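Local coordinates for protein putative sporulation-specific glycosylase ydhD (Bacillus subtilis subsp. subtilis str. 168, PDB 3CZ8) that probably hydrolyses glycosidic bonds during sporulation as a family 18 glycosidase, this chain being the catalytic domain of a longer protein that also carries LysM repeats, at residues N102-V107 / D139-G144; V221-Y226 / G304-T309; W228-Q233 / G275-V280. The protein carries 1 engineered substitution. All blocks are in the same frame, centred on the assembly; numbering follows the deposited sequence.

Contact 1 of 3, residues N102-V107 / D139-G144; sequences NIYDLV and DRLQAG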
loop_
_atom_site.group_PDB
_atom_site.type_symbol
_atom_site.label_atom_id
_atom_site.label_comp_id
_atom_site.label_asym_id
_atom_site.label_seq_id
_atom_site.Cartn_x
_atom_site.Cartn_y
_atom_site.Cartn_z
ATOM N N ASN A 102 -19.122 -24.488 2.606
ATOM C CA ASN A 102 -18.931 -23.187 3.261
ATOM C C ASN A 102 -18.516 -22.073 2.312
ATOM O O ASN A 102 -18.978 -20.942 2.458
ATOM C CB ASN A 102 -17.918 -23.289 4.396
ATOM C CG ASN A 102 -18.456 -24.048 5.588
ATOM O OD1 ASN A 102 -19.669 -24.129 5.801
ATOM N ND2 ASN A 102 -17.552 -24.620 6.369
ATOM N N ILE A 103 -17.648 -22.402 1.351
ATOM C CA ILE A 103 -17.212 -21.453 0.319
ATOM C C ILE A 103 -18.396 -21.048 -0.564
ATOM O O ILE A 103 -18.547 -19.869 -0.903
ATOM C CB ILE A 103 -16.036 -22.013 -0.542
ATOM C CG1 ILE A 103 -14.716 -21.972 0.232
ATOM C CG2 ILE A 103 -15.866 -21.219 -1.826
ATOM C CD1 ILE A 103 -13.620 -22.844 -0.371
ATOM N N TYR A 104 -19.236 -22.024 -0.916
ATOM C CA TYR A 104 -20.474 -21.741 -1.646
ATOM C C TYR A 104 -21.403 -20.853 -0.823
ATOM O O TYR A 104 -21.954 -19.882 -1.346
ATOM C CB TYR A 104 -21.209 -23.025 -2.072
ATOM C CG TYR A 104 -22.418 -22.728 -2.936
ATOM C CD1 TYR A 104 -23.690 -22.579 -2.373
ATOM C CD2 TYR A 104 -22.286 -22.559 -4.314
ATOM C CE1 TYR A 104 -24.795 -22.278 -3.162
ATOM C CE2 TYR A 104 -23.387 -22.264 -5.110
ATOM C CZ TYR A 104 -24.636 -22.124 -4.528
ATOM O OH TYR A 104 -25.730 -21.834 -5.314
ATOM N N ASP A 105 -21.574 -21.194 0.454
ATOM C CA ASP A 105 -22.417 -20.414 1.367
ATOM C C ASP A 105 -21.892 -18.994 1.533
ATOM O O ASP A 105 -22.678 -18.062 1.666
ATOM C CB ASP A 105 -22.534 -21.091 2.739
ATOM C CG ASP A 105 -23.372 -22.363 2.705
ATOM O OD1 ASP A 105 -23.308 -23.130 3.690
ATOM O OD2 ASP A 105 -24.086 -22.602 1.706
ATOM N N LEU A 106 -20.566 -18.845 1.509
ATOM C CA LEU A 106 -19.919 -17.539 1.566
ATOM C C LEU A 106 -20.236 -16.675 0.348
ATOM O O LEU A 106 -20.638 -15.527 0.501
ATOM C CB LEU A 106 -18.401 -17.686 1.720
ATOM C CG LEU A 106 -17.661 -16.463 2.266
ATOM C CD1 LEU A 106 -17.671 -16.487 3.788
ATOM C CD2 LEU A 106 -16.244 -16.422 1.743
ATOM N N VAL A 107 -20.056 -17.221 -0.855
ATOM C CA VAL A 107 -20.257 -16.432 -2.080
ATOM C C VAL A 107 -21.723 -16.134 -2.408
ATOM O O VAL A 107 -22.028 -15.104 -3.016
ATOM C CB VAL A 107 -19.522 -17.023 -3.325
ATOM C CG1 VAL A 107 -18.030 -16.980 -3.111
ATOM C CG2 VAL A 107 -19.976 -18.448 -3.641
ATOM N N ASP A 139 -17.143 -27.974 -9.346
ATOM C CA ASP A 139 -18.446 -28.524 -9.586
ATOM C C ASP A 139 -19.506 -27.750 -8.865
ATOM O O ASP A 139 -20.495 -27.418 -9.445
ATOM C CB ASP A 139 -18.519 -29.974 -9.141
ATOM C CG ASP A 139 -17.843 -30.899 -10.077
ATOM O OD1 ASP A 139 -17.674 -32.051 -9.720
ATOM O OD2 ASP A 139 -17.471 -30.493 -11.156
ATOM N N ARG A 140 -19.274 -27.484 -7.597
ATOM C CA ARG A 140 -20.174 -26.729 -6.773
ATOM C C ARG A 140 -20.371 -25.304 -7.201
ATOM O O ARG A 140 -21.446 -24.801 -7.223
ATOM C CB ARG A 140 -19.714 -26.761 -5.349
ATOM C CG ARG A 140 -20.701 -26.245 -4.383
ATOM C CD ARG A 140 -21.470 -27.364 -3.780
ATOM N NE ARG A 140 -22.259 -26.980 -2.627
ATOM C CZ ARG A 140 -23.393 -26.318 -2.687
ATOM N NH1 ARG A 140 -24.017 -26.023 -1.584
ATOM N NH2 ARG A 140 -23.883 -25.940 -3.840
ATOM N N LEU A 141 -19.303 -24.663 -7.565
ATOM C CA LEU A 141 -19.333 -23.237 -7.897
ATOM C C LEU A 141 -19.893 -22.932 -9.270
ATOM O O LEU A 141 -20.642 -21.967 -9.426
ATOM C CB LEU A 141 -17.948 -22.595 -7.770
ATOM C CG LEU A 141 -17.394 -22.343 -6.368
ATOM C CD1 LEU A 141 -15.991 -21.823 -6.508
ATOM C CD2 LEU A 141 -18.252 -21.372 -5.570
ATOM N N GLN A 142 -19.533 -23.737 -10.266
ATOM C CA GLN A 142 -19.994 -23.487 -11.630
ATOM C C GLN A 142 -21.486 -23.773 -11.814
ATOM O O GLN A 142 -22.122 -23.186 -12.693
ATOM C CB GLN A 142 -19.135 -24.215 -12.673
ATOM C CG GLN A 142 -19.714 -25.495 -13.249
ATOM C CD GLN A 142 -19.371 -25.677 -14.718
ATOM O OE1 GLN A 142 -18.376 -25.146 -15.211
ATOM N NE2 GLN A 142 -20.202 -26.429 -15.426
ATOM N N ALA A 143 -22.025 -24.652 -10.963
ATOM C CA ALA A 143 -23.460 -24.921 -10.875
ATOM C C ALA A 143 -24.225 -23.659 -10.482
ATOM O O ALA A 143 -25.306 -23.389 -11.008
ATOM C CB ALA A 143 -23.735 -26.042 -9.877
ATOM N N GLY A 144 -23.643 -22.880 -9.570
ATOM C CA GLY A 144 -24.214 -21.606 -9.158
ATOM C C GLY A 144 -23.758 -20.437 -10.011
ATOM O O GLY A 144 -24.083 -19.296 -9.715
#
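The guanidinium of R140 is held between two partners: its NE is hydrogen-bonded to OD1 of N101, just ahead of helix segment 102-107, and its flat face rests on the ring of Y104. Three measurements establish the stack. The planes of the two groups differ by only 21°, R140 CZ lies 4.0 Å from the centroid of the Y104 ring, and R140 NH2 sits over the middle of that ring, 3.5 Å above its plane. The overlap is a cation-pi pair over the ring face, displaced on the guanidinium side so that Y104 CG lies toward the rim. A bend in the arginine chain (chi2 97°) first turns CD away from the tyrosine, and the rest of the chain then brings the charged group back across it.

Y104 also has G144 CA near the plane of its ring, at the edge, 4.1 Å from the tyrosine OH. Beside the ring L141 takes over the apolar part: its CD2 touches V107 CG2 at 3.9 Å and, more loosely, I103 CG2 at 4.4 Å. I103, V107 and L141 also pack on V115 of strand 114-118, so this half of the contact belongs to the layer between helices and barrel strands. The helix axes approach to 10.0 Å with a crossing angle of -24°, as expected of near-parallel neighbours in a TIM barrel.

D105 OD2, 4.7 Å from R140 NH1 and not in contact, probably adds at most a longer-range attraction, whereas the bond from R140 NE to N101 and the stack on Y104 together limit how the guanidinium can turn.

Contact 2 of 3, residues V221-Y226 / G304-T309; sequences VPLYGY and GAWQLT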
loop_
_atom_site.group_PDB
_atom_site.type_symbol
_atom_site.label_atom_id
_atom_site.label_comp_id
_atom_site.label_asym_id
_atom_site.label_seq_id
_atom_site.Cartn_x
_atom_site.Cartn_y
_atom_site.Cartn_z
ATOM N N VAL A 221 2.292 -9.630 -10.906
ATOM C CA VAL A 221 3.527 -8.846 -10.760
ATOM C C VAL A 221 3.898 -8.655 -9.267
ATOM O O VAL A 221 3.029 -8.802 -8.397
ATOM C CB VAL A 221 3.445 -7.486 -11.515
ATOM C CG1 VAL A 221 3.158 -7.695 -13.016
ATOM C CG2 VAL A 221 2.448 -6.537 -10.868
ATOM N N PRO A 222 5.191 -8.368 -8.962
ATOM C CA PRO A 222 5.626 -8.217 -7.565
ATOM C C PRO A 222 4.873 -7.162 -6.761
ATOM O O PRO A 222 4.532 -6.098 -7.277
ATOM C CB PRO A 222 7.093 -7.802 -7.691
ATOM C CG PRO A 222 7.512 -8.285 -9.006
ATOM C CD PRO A 222 6.327 -8.202 -9.892
ATOM N N LEU A 223 4.609 -7.486 -5.503
ATOM C CA LEU A 223 4.096 -6.522 -4.546
ATOM C C LEU A 223 5.261 -5.738 -3.927
ATOM O O LEU A 223 5.162 -4.524 -3.742
ATOM C CB LEU A 223 3.278 -7.257 -3.472
ATOM C CG LEU A 223 2.674 -6.567 -2.240
ATOM C CD1 LEU A 223 1.798 -5.361 -2.579
ATOM C CD2 LEU A 223 1.898 -7.591 -1.416
ATOM N N TYR A 224 6.369 -6.434 -3.647
ATOM C CA TYR A 224 7.530 -5.892 -2.918
ATOM C C TYR A 224 8.822 -5.888 -3.736
ATOM O O TYR A 224 9.083 -6.837 -4.477
ATOM C CB TYR A 224 7.825 -6.752 -1.680
ATOM C CG TYR A 224 6.784 -6.771 -0.584
ATOM C CD1 TYR A 224 6.457 -5.611 0.118
ATOM C CD2 TYR A 224 6.170 -7.969 -0.207
ATOM C CE1 TYR A 224 5.517 -5.632 1.141
ATOM C CE2 TYR A 224 5.226 -8.003 0.820
ATOM C CZ TYR A 224 4.906 -6.830 1.487
ATOM O OH TYR A 224 3.977 -6.845 2.501
ATOM N N GLY A 225 9.638 -4.855 -3.552
ATOM C CA GLY A 225 11.041 -4.864 -3.954
ATOM C C GLY A 225 11.807 -5.119 -2.666
ATOM O O GLY A 225 11.195 -5.201 -1.594
ATOM N N TYR A 226 13.127 -5.274 -2.735
ATOM C CA TYR A 226 13.890 -5.542 -1.509
ATOM C C TYR A 226 15.177 -4.746 -1.392
ATOM O O TYR A 226 15.823 -4.449 -2.393
ATOM C CB TYR A 226 14.164 -7.047 -1.301
ATOM C CG TYR A 226 12.917 -7.899 -1.204
ATOM C CD1 TYR A 226 12.259 -8.080 0.009
ATOM C CD2 TYR A 226 12.389 -8.515 -2.336
ATOM C CE1 TYR A 226 11.103 -8.852 0.085
ATOM C CE2 TYR A 226 11.239 -9.280 -2.274
ATOM C CZ TYR A 226 10.602 -9.449 -1.066
ATOM O OH TYR A 226 9.465 -10.215 -1.021
ATOM N N GLY A 304 -1.693 -9.403 -13.588
ATOM C CA GLY A 304 -2.357 -9.186 -12.297
ATOM C C GLY A 304 -1.496 -8.341 -11.370
ATOM O O GLY A 304 -0.273 -8.476 -11.364
ATOM N N ALA A 305 -2.125 -7.467 -10.585
ATOM C CA ALA A 305 -1.386 -6.545 -9.711
ATOM C C ALA A 305 -2.118 -6.234 -8.408
ATOM O O ALA A 305 -3.212 -6.748 -8.162
ATOM C CB ALA A 305 -1.046 -5.264 -10.453
ATOM N N TRP A 306 -1.510 -5.390 -7.576
ATOM C CA TRP A 306 -1.997 -5.163 -6.213
ATOM C C TRP A 306 -2.473 -3.739 -5.960
ATOM O O TRP A 306 -1.908 -2.780 -6.483
ATOM C CB TRP A 306 -0.903 -5.513 -5.206
ATOM C CG TRP A 306 -0.353 -6.895 -5.372
ATOM C CD1 TRP A 306 0.725 -7.270 -6.133
ATOM C CD2 TRP A 306 -0.850 -8.091 -4.763
ATOM N NE1 TRP A 306 0.925 -8.625 -6.030
ATOM C CE2 TRP A 306 -0.029 -9.154 -5.198
ATOM C CE3 TRP A 306 -1.912 -8.369 -3.887
ATOM C CZ2 TRP A 306 -0.233 -10.474 -4.785
ATOM C CZ3 TRP A 306 -2.116 -9.680 -3.484
ATOM C CH2 TRP A 306 -1.277 -10.719 -3.933
ATOM N N GLN A 307 -3.515 -3.613 -5.145
ATOM C CA GLN A 307 -3.991 -2.307 -4.694
ATOM C C GLN A 307 -4.316 -2.337 -3.203
ATOM O O GLN A 307 -4.719 -3.373 -2.661
ATOM C CB GLN A 307 -5.198 -1.838 -5.517
ATOM C CG GLN A 307 -6.217 -2.924 -5.796
ATOM C CD GLN A 307 -7.444 -2.440 -6.551
ATOM O OE1 GLN A 307 -7.395 -1.459 -7.294
ATOM N NE2 GLN A 307 -8.555 -3.145 -6.369
ATOM N N LEU A 308 -4.111 -1.202 -2.546
ATOM C CA LEU A 308 -4.447 -1.038 -1.136
ATOM C C LEU A 308 -5.512 0.032 -1.003
ATOM O O LEU A 308 -5.333 1.150 -1.489
ATOM C CB LEU A 308 -3.217 -0.637 -0.315
ATOM C CG LEU A 308 -2.213 -1.677 0.205
ATOM C CD1 LEU A 308 -2.897 -2.781 1.025
ATOM C CD2 LEU A 308 -1.321 -2.266 -0.902
ATOM N N THR A 309 -6.617 -0.312 -0.350
ATOM C CA THR A 309 -7.721 0.625 -0.173
ATOM C C THR A 309 -8.001 0.869 1.308
ATOM O O THR A 309 -8.394 -0.044 2.040
ATOM C CB THR A 309 -8.989 0.163 -0.933
ATOM O OG1 THR A 309 -8.702 0.112 -2.337
ATOM C CG2 THR A 309 -10.154 1.119 -0.701
#
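W306 and the segment that begins at V221 meet where the last strands of the family 18 TIM barrel lie side by side: strand 217-220 runs parallel to strand 302-310, and V221 carries the pairing one step further, its N donating to G304 O at 2.8 Å. Beyond that bond the indole takes over the contact.

From the tryptophan backbone outward, CB of W306 comes first, 3.8 Å from L223 CD1, and the same methyl also lies against CG. Chi1 (-54°) puts CG anti to the carbonyl carbon, and chi2 (91°) then sets the plane of the ring. Next along the ring, CD1 is 3.7 Å from L223 CB. That methylene stands over one face of the indole, 3.9 Å from the centroid of the five-membered ring, a CH-pi contact. At the edge, NE1 of W306 gives its hydrogen to V221 O at 3.2 Å; the acceptor lies in the ring plane, but the N-H...O angle of 135° shows a bent bond. Past NE1, W306 CE2 is 4.2 Å from L223 CB, so the leucine covers the five-membered ring side of the indole. A face contact and an edge bond together thus restrict the rotation of the indole. F13 adds an edge-to-face ring contact, and W306 O accepts a bond from N245 ND2 of the second subunit.

The W306 side chain is about 7 Å from that of E120, the predicted proton donor, and close to a glycerol probably left by crystallisation. This is consistent with the tryptophan that floors the −1 sugar site in related chitinases. Near the G304 bond, V221 CG2 touches A305 CB at 3.7 Å.

Contact 3 of 3, residues W228-Q233 / G275-V280; sequences WIIPYQ and GRTHEV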
loop_
_atom_site.group_PDB
_atom_site.type_symbol
_atom_site.label_atom_id
_atom_site.label_comp_id
_atom_site.label_asym_id
_atom_site.label_seq_id
_atom_site.Cartn_x
_atom_site.Cartn_y
_atom_site.Cartn_z
ATOM N N TRP A 228 18.703 -5.129 0.444
ATOM C CA TRP A 228 19.628 -6.048 1.121
ATOM C C TRP A 228 20.926 -5.338 1.506
ATOM O O TRP A 228 21.441 -4.535 0.734
ATOM C CB TRP A 228 20.044 -7.174 0.172
ATOM C CG TRP A 228 19.016 -8.195 -0.217
ATOM C CD1 TRP A 228 18.746 -9.370 0.430
ATOM C CD2 TRP A 228 18.186 -8.182 -1.385
ATOM N NE1 TRP A 228 17.778 -10.070 -0.242
ATOM C CE2 TRP A 228 17.418 -9.370 -1.364
ATOM C CE3 TRP A 228 18.009 -7.280 -2.446
ATOM C CZ2 TRP A 228 16.485 -9.681 -2.363
ATOM C CZ3 TRP A 228 17.086 -7.592 -3.443
ATOM C CH2 TRP A 228 16.333 -8.785 -3.391
ATOM N N ILE A 229 21.475 -5.659 2.677
ATOM C CA ILE A 229 22.848 -5.253 3.002
ATOM C C ILE A 229 23.837 -6.235 2.350
ATOM O O ILE A 229 23.853 -7.425 2.692
ATOM C CB ILE A 229 23.099 -5.138 4.542
ATOM C CG1 ILE A 229 22.407 -3.903 5.124
ATOM C CG2 ILE A 229 24.594 -5.029 4.854
ATOM C CD1 ILE A 229 21.189 -4.202 5.969
ATOM N N ILE A 230 24.638 -5.744 1.398
ATOM C CA ILE A 230 25.699 -6.572 0.801
ATOM C C ILE A 230 26.922 -6.658 1.733
ATOM O O ILE A 230 26.970 -5.957 2.747
ATOM C CB ILE A 230 25.993 -6.288 -0.703
ATOM C CG1 ILE A 230 26.166 -4.797 -0.984
ATOM C CG2 ILE A 230 24.903 -6.908 -1.567
ATOM C CD1 ILE A 230 26.625 -4.505 -2.408
ATOM N N PRO A 231 27.966 -7.410 1.349
ATOM C CA PRO A 231 28.315 -8.644 2.000
ATOM C C PRO A 231 27.149 -9.253 2.801
ATOM O O PRO A 231 26.946 -8.947 3.983
ATOM C CB PRO A 231 29.560 -8.236 2.795
ATOM C CG PRO A 231 30.213 -7.093 1.803
ATOM C CD PRO A 231 29.163 -6.926 0.651
ATOM N N TYR A 232 26.379 -10.091 2.100
ATOM C CA TYR A 232 25.179 -10.744 2.626
ATOM C C TYR A 232 25.485 -11.681 3.795
ATOM O O TYR A 232 26.424 -12.480 3.743
ATOM C CB TYR A 232 24.431 -11.492 1.509
ATOM C CG TYR A 232 23.290 -12.369 1.998
ATOM C CD1 TYR A 232 22.128 -11.803 2.526
ATOM C CD2 TYR A 232 23.376 -13.761 1.942
ATOM C CE1 TYR A 232 21.082 -12.599 2.983
ATOM C CE2 TYR A 232 22.334 -14.566 2.398
ATOM C CZ TYR A 232 21.191 -13.977 2.914
ATOM O OH TYR A 232 20.154 -14.763 3.368
ATOM N N GLN A 233 24.670 -11.563 4.837
ATOM C CA GLN A 233 24.864 -12.268 6.093
ATOM C C GLN A 233 23.696 -13.240 6.341
ATOM O O GLN A 233 22.536 -12.845 6.199
ATOM C CB GLN A 233 24.992 -11.243 7.235
ATOM C CG GLN A 233 25.094 -11.810 8.657
ATOM C CD GLN A 233 26.466 -12.379 8.994
ATOM O OE1 GLN A 233 27.452 -12.142 8.290
ATOM N NE2 GLN A 233 26.532 -13.135 10.086
ATOM N N GLY A 275 28.196 3.415 6.755
ATOM C CA GLY A 275 29.193 2.812 5.863
ATOM C C GLY A 275 28.779 1.542 5.126
ATOM O O GLY A 275 29.410 1.170 4.132
ATOM N N ARG A 276 27.724 0.885 5.613
ATOM C CA ARG A 276 27.224 -0.380 5.049
ATOM C C ARG A 276 26.671 -0.216 3.637
ATOM O O ARG A 276 25.835 0.654 3.380
ATOM C CB ARG A 276 26.135 -0.987 5.945
ATOM C CG ARG A 276 26.539 -1.194 7.404
ATOM C CD ARG A 276 25.384 -1.760 8.221
ATOM N NE ARG A 276 24.240 -0.847 8.267
ATOM C CZ ARG A 276 23.030 -1.166 8.725
ATOM N NH1 ARG A 276 22.784 -2.386 9.184
ATOM N NH2 ARG A 276 22.061 -0.261 8.722
ATOM N N THR A 277 27.152 -1.052 2.724
ATOM C CA THR A 277 26.667 -1.033 1.352
ATOM C C THR A 277 25.341 -1.790 1.267
ATOM O O THR A 277 25.154 -2.825 1.917
ATOM C CB THR A 277 27.704 -1.608 0.365
ATOM O OG1 THR A 277 29.017 -1.190 0.754
ATOM C CG2 THR A 277 27.433 -1.115 -1.054
ATOM N N HIS A 278 24.418 -1.235 0.486
ATOM C CA HIS A 278 23.099 -1.802 0.277
ATOM C C HIS A 278 22.899 -2.108 -1.198
ATOM O O HIS A 278 23.476 -1.440 -2.049
ATOM C CB HIS A 278 22.031 -0.807 0.702
ATOM C CG HIS A 278 21.905 -0.632 2.180
ATOM N ND1 HIS A 278 20.828 -1.112 2.892
ATOM C CD2 HIS A 278 22.704 -0.011 3.077
ATOM C CE1 HIS A 278 20.973 -0.801 4.169
ATOM N NE2 HIS A 278 22.106 -0.136 4.308
ATOM N N GLU A 279 22.073 -3.112 -1.491
ATOM C CA GLU A 279 21.680 -3.431 -2.865
ATOM C C GLU A 279 20.163 -3.572 -2.927
ATOM O O GLU A 279 19.561 -4.298 -2.128
ATOM C CB GLU A 279 22.360 -4.714 -3.351
ATOM C CG GLU A 279 22.127 -5.032 -4.823
ATOM C CD GLU A 279 23.009 -6.164 -5.335
ATOM O OE1 GLU A 279 22.466 -7.130 -5.911
ATOM O OE2 GLU A 279 24.246 -6.088 -5.172
ATOM N N VAL A 280 19.555 -2.858 -3.869
ATOM C CA VAL A 280 18.101 -2.808 -3.990
ATOM C C VAL A 280 17.679 -3.281 -5.376
ATOM O O VAL A 280 18.190 -2.791 -6.376
ATOM C CB VAL A 280 17.551 -1.374 -3.723
ATOM C CG1 VAL A 280 16.015 -1.340 -3.760
ATOM C CG2 VAL A 280 18.059 -0.835 -2.391
HETATM O O HOH W 1 28.267 -3.553 4.249
#
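I229 lays its CG1 over one face of the H278 imidazole, 3.9 Å from the ring centroid and 25° off the normal, a CH-pi contact between side chains that run side by side. CG1 is anti to the carbonyl carbon, whereas CD1 is caught away from a staggered position (chi2 108°) and ends 4.0 Å from R276 NH1, over a face of the guanidinium. H278 is fixed by D227 at ND1 and D272 at NE2; D272 also salt-bridges R276.

I229 and H278 form a non-hydrogen-bonded pair in the antiparallel sheet of the alpha+beta insertion between barrel strands 217-220 and 302-310, as in many chitinases of this family. The adjoining hydrogen-bonded pair is W228 with E279, joined by W228 N to E279 O (2.8 Å) and E279 N to W228 O (2.7 Å). The indole edge, through CE3, lies 3.4 Å from E279 O.

I230 places CG1 between its backbone N and carbonyl carbon (chi1 49°), and CD1 reaches T277 CG2 at 3.7 Å. Its CG2 rests 3.8 Å from E279 OE2, an oxygen salt-bridged to R269, while OE1 accepts a hydrogen bond from W281 NE1. A water links I230 O to T277 N.

In the fold
From the N terminus, contact 1 closes first: helix 93-110 leads through strand 114-118 into helix 127-143, and the two helices meet on the outside of the barrel. The chain then passes through further barrel strands before contact 2 opens at V221. Its partner, 304-309, comes only after the inserted antiparallel sheet has been built. Contact 3 opens and closes within that excursion, pairing neighbouring strands of the insertion, so it nests in contact 2 and none of the three cross. Contacts 2 and 3 share strand 225-229 and touch, Y226 O lying 3.4 Å from V280 CG1. Contact 1 stands apart, about 17 Å from contact 2 and 33 Å from contact 3 between nearest atoms.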